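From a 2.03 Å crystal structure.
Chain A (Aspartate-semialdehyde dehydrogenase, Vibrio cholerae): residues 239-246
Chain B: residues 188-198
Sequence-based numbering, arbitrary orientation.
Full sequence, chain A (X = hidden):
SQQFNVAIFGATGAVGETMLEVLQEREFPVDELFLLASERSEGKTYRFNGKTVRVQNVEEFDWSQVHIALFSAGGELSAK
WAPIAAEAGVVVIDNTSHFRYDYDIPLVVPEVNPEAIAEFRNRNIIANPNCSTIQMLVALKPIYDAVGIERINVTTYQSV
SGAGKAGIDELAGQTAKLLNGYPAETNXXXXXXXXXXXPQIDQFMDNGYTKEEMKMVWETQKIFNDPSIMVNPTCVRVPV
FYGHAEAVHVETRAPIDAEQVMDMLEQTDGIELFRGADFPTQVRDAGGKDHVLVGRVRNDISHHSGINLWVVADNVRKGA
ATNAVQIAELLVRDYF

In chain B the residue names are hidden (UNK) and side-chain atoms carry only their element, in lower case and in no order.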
# COMPACT_ATOMS: atom_id res chain seq x y z
N PRO A 239 -5.09 10.19 4.05
CA PRO A 239 -5.41 11.43 4.77
C PRO A 239 -4.49 12.61 4.42
O PRO A 239 -4.99 13.66 4.03
CB PRO A 239 -5.28 11.03 6.24
CG PRO A 239 -5.68 9.58 6.25
CD PRO A 239 -5.19 9.00 4.93
N VAL A 240 -3.17 12.43 4.52
CA VAL A 240 -2.21 13.46 4.11
C VAL A 240 -1.02 12.82 3.37
O VAL A 240 -0.44 11.87 3.87
CB VAL A 240 -1.70 14.30 5.32
CG1 VAL A 240 -0.97 15.56 4.84
CG2 VAL A 240 -2.85 14.69 6.27
N PHE A 241 -0.67 13.36 2.20
CA PHE A 241 0.35 12.73 1.34
C PHE A 241 0.97 13.69 0.32
O PHE A 241 0.25 14.30 -0.49
CB PHE A 241 -0.28 11.54 0.60
CG PHE A 241 0.68 10.41 0.30
CD1 PHE A 241 1.35 9.75 1.34
CD2 PHE A 241 0.85 9.95 -1.01
CE1 PHE A 241 2.21 8.69 1.07
CE2 PHE A 241 1.72 8.88 -1.29
CZ PHE A 241 2.40 8.25 -0.24
N TYR A 242 2.30 13.80 0.36
CA TYR A 242 3.08 14.59 -0.60
C TYR A 242 3.79 13.69 -1.62
O TYR A 242 4.66 12.90 -1.26
CB TYR A 242 4.11 15.48 0.13
CG TYR A 242 3.46 16.48 1.07
CD1 TYR A 242 3.09 17.75 0.61
CD2 TYR A 242 3.20 16.15 2.40
CE1 TYR A 242 2.47 18.67 1.47
CE2 TYR A 242 2.59 17.06 3.26
CZ TYR A 242 2.23 18.32 2.79
OH TYR A 242 1.62 19.22 3.62
N GLY A 243 3.41 13.82 -2.88
CA GLY A 243 3.92 12.97 -3.94
C GLY A 243 2.99 11.80 -4.17
O GLY A 243 1.86 11.77 -3.66
N HIS A 244 3.47 10.82 -4.92
CA HIS A 244 2.65 9.70 -5.33
C HIS A 244 3.43 8.40 -5.20
O HIS A 244 4.63 8.36 -5.49
CB HIS A 244 2.18 9.90 -6.78
CG HIS A 244 1.33 8.78 -7.30
ND1 HIS A 244 1.82 7.81 -8.14
CD2 HIS A 244 0.03 8.48 -7.09
CE1 HIS A 244 0.86 6.95 -8.43
NE2 HIS A 244 -0.24 7.33 -7.80
N ALA A 245 2.75 7.35 -4.78
CA ALA A 245 3.40 6.04 -4.63
C ALA A 245 2.50 4.93 -5.14
O ALA A 245 1.28 5.08 -5.18
CB ALA A 245 3.77 5.80 -3.17
N GLU A 246 3.12 3.81 -5.53
CA GLU A 246 2.43 2.60 -5.96
C GLU A 246 3.15 1.39 -5.42
O GLU A 246 4.36 1.34 -5.45
CB GLU A 246 2.44 2.47 -7.47
CG GLU A 246 1.94 3.67 -8.19
CD GLU A 246 2.04 3.52 -9.66
OE1 GLU A 246 3.00 2.88 -10.15
OE2 GLU A 246 1.16 4.04 -10.34
N UNK B 188 5.43 12.61 12.19
CA UNK B 188 4.12 12.98 11.65
C UNK B 188 4.21 13.51 10.22
O UNK B 188 3.45 13.09 9.35
o UNK B 188 3.40 13.58 13.90
c UNK B 188 1.98 14.30 12.08
c UNK B 188 3.42 14.04 12.55
N UNK B 189 5.16 14.41 9.98
CA UNK B 189 5.38 14.96 8.65
C UNK B 189 6.02 13.92 7.71
O UNK B 189 5.56 13.75 6.57
c UNK B 189 7.93 17.27 7.23
c UNK B 189 7.41 17.92 4.95
c UNK B 189 6.10 17.48 5.13
c UNK B 189 5.71 16.95 6.35
c UNK B 189 6.62 16.83 7.41
c UNK B 189 6.19 16.26 8.74
c UNK B 189 8.33 17.81 6.01
N UNK B 190 7.05 13.22 8.19
CA UNK B 190 7.72 12.18 7.40
C UNK B 190 6.74 11.12 6.89
O UNK B 190 6.85 10.64 5.76
c UNK B 190 8.84 11.51 8.20
o UNK B 190 9.81 12.45 8.62
N UNK B 191 5.79 10.75 7.74
CA UNK B 191 4.76 9.78 7.39
C UNK B 191 3.81 10.25 6.27
O UNK B 191 3.00 9.46 5.76
c UNK B 191 3.97 9.36 8.63
n UNK B 191 4.03 6.59 10.99
c UNK B 191 3.97 7.88 10.68
o UNK B 191 3.34 8.70 11.35
c UNK B 191 4.71 8.32 9.44
N UNK B 192 3.93 11.52 5.90
CA UNK B 192 3.14 12.13 4.84
C UNK B 192 3.93 12.30 3.54
O UNK B 192 3.40 12.82 2.56
c UNK B 192 1.88 13.50 6.62
c UNK B 192 2.60 13.50 5.28
o UNK B 192 0.46 15.07 7.77
n UNK B 192 2.29 15.90 6.76
c UNK B 192 1.48 14.90 7.10
N UNK B 193 5.19 11.87 3.52
CA UNK B 193 6.03 12.03 2.32
C UNK B 193 6.15 10.71 1.54
O UNK B 193 6.63 9.69 2.08
c UNK B 193 7.31 13.95 3.40
c UNK B 193 8.64 14.56 3.88
c UNK B 193 8.29 12.77 1.39
c UNK B 193 7.44 12.61 2.66
N UNK B 194 5.74 10.74 0.27
CA UNK B 194 5.70 9.54 -0.58
C UNK B 194 7.07 8.89 -0.77
O UNK B 194 7.16 7.68 -0.95
c UNK B 194 5.07 9.86 -1.94
N UNK B 195 8.13 9.71 -0.74
CA UNK B 195 9.50 9.23 -0.97
C UNK B 195 9.93 8.23 0.11
O UNK B 195 10.80 7.38 -0.13
c UNK B 195 11.90 10.02 -1.32
c UNK B 195 12.23 9.35 -2.50
c UNK B 195 14.26 9.98 -0.68
c UNK B 195 10.47 10.42 -1.03
c UNK B 195 14.57 9.31 -1.85
c UNK B 195 12.92 10.34 -0.41
c UNK B 195 13.57 8.98 -2.76
N UNK B 196 9.29 8.31 1.27
CA UNK B 196 9.58 7.40 2.38
C UNK B 196 8.99 5.99 2.19
O UNK B 196 9.30 5.08 2.96
o UNK B 196 11.35 9.04 3.93
c UNK B 196 9.18 8.02 3.72
c UNK B 196 10.14 9.12 4.17
n UNK B 196 9.61 10.14 4.83
N UNK B 197 8.16 5.81 1.15
CA UNK B 197 7.69 4.48 0.74
C UNK B 197 8.82 3.67 0.07
O UNK B 197 8.66 2.47 -0.18
c UNK B 197 6.49 4.57 -0.22
s UNK B 197 5.10 5.49 0.47
N UNK B 198 9.91 4.36 -0.27
CA UNK B 198 11.18 3.70 -0.63
C UNK B 198 11.96 3.51 0.69
O UNK B 198 12.45 4.48 1.27
c UNK B 198 12.00 4.52 -1.68
c UNK B 198 13.21 3.73 -2.15
c UNK B 198 11.13 4.91 -2.89
c UNK B 198 10.62 3.72 -3.70
O HOH W 1 0.41 9.15 4.95
O HOH W 2 7.70 12.34 -2.08

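Position 188 carries three side-chain atoms: a first carbon bearing one oxygen and one carbon. That fork is threonine, T188(B), in the helix that enters the stretch and out of reach of chain A.

Position 189 has one carbon followed by a six-carbon ring with no hetero atom. Its CA-to-CB bond points sideways, but chi1 at t brings the ring back to chain A, where its edge meets the face of the Y242(A) ring in an offset edge-to-face pair, planes at 80° and centroids 6.0 Å apart. The residue is phenylalanine, F189(B).

At position 190 there is one carbon and one oxygen, hence serine, S190(B). It touches nothing on chain A; it is the first residue of a type I turn that runs to position 193.

Position 191 shows three carbons in a row, the third carrying one oxygen and one nitrogen, and the side chain leads away from chain A: glutamine, by the amide and the chain length, Q191(B). At its backbone, a water lies 2.7 Å from Q191(B) O and 3.0 Å from V240(A) O, placed between the two carbonyls.

Position 192 repeats the same atom set, but this one lies along chain A: its side-chain oxygen is 3.3 Å from V240(A) CG1 and its side-chain nitrogen 3.7 Å from Y242(A) CE2, both packing contacts. It is again glutamine, Q192(B), the two atoms being OE1 and NE2. No residue of the stretch has more area covered by chain A.

Four carbons, forked at the first with one arm two carbons long, point away from chain A at position 193 and make it isoleucine, I193(B). Its backbone closes the turn, I193(B) N donating to S190(B) O at 3.0 Å.

Position 194 has a single carbon, pointing toward chain A. This CB sits 3.6 Å from F241(A) CZ and 3.6 Å from G243(A) C. The residue is alanine, A194(B). An ideal CB on G243(A) would come within 3.1 Å of A194(B) CB, a tight approach, and G243(A)'s own backbone angles call for glycine independently.

Position 195, one carbon and a six-carbon ring turned away, is phenylalanine, F195(B). Position 196, two carbons with oxygen and nitrogen on the second, is asparagine, N196(B), whose ND2 reaches back 3.0 Å to S190(B) O and braces the turn.

Position 197 has a carbon and a sulfur. The sulfur lies at the edge of the F241(A) ring, 3.9 Å from F241(A) CZ, and 3.9 Å from A245(A) CB. This is cysteine, C197(B).

Position 198 has four carbons forked like 193, without contact here: isoleucine, I198(B).

The contact is a single backbone bridge with side-chain packing around it. Y242(A) N donates to Q192(B) O at 2.6 Å and A194(B) N donates to Y242(A) O at 2.9 Å, both nearly straight, so one residue is gripped through both its backbone polar groups. Beyond that bridge, the small A194(B) and C197(B), presented by a 3-10 segment, meet F241(A) and A245(A), while Q192(B) and F189(B) pack against Y242(A).

Chain B, residues 188-198: TFSQQIAFNCI
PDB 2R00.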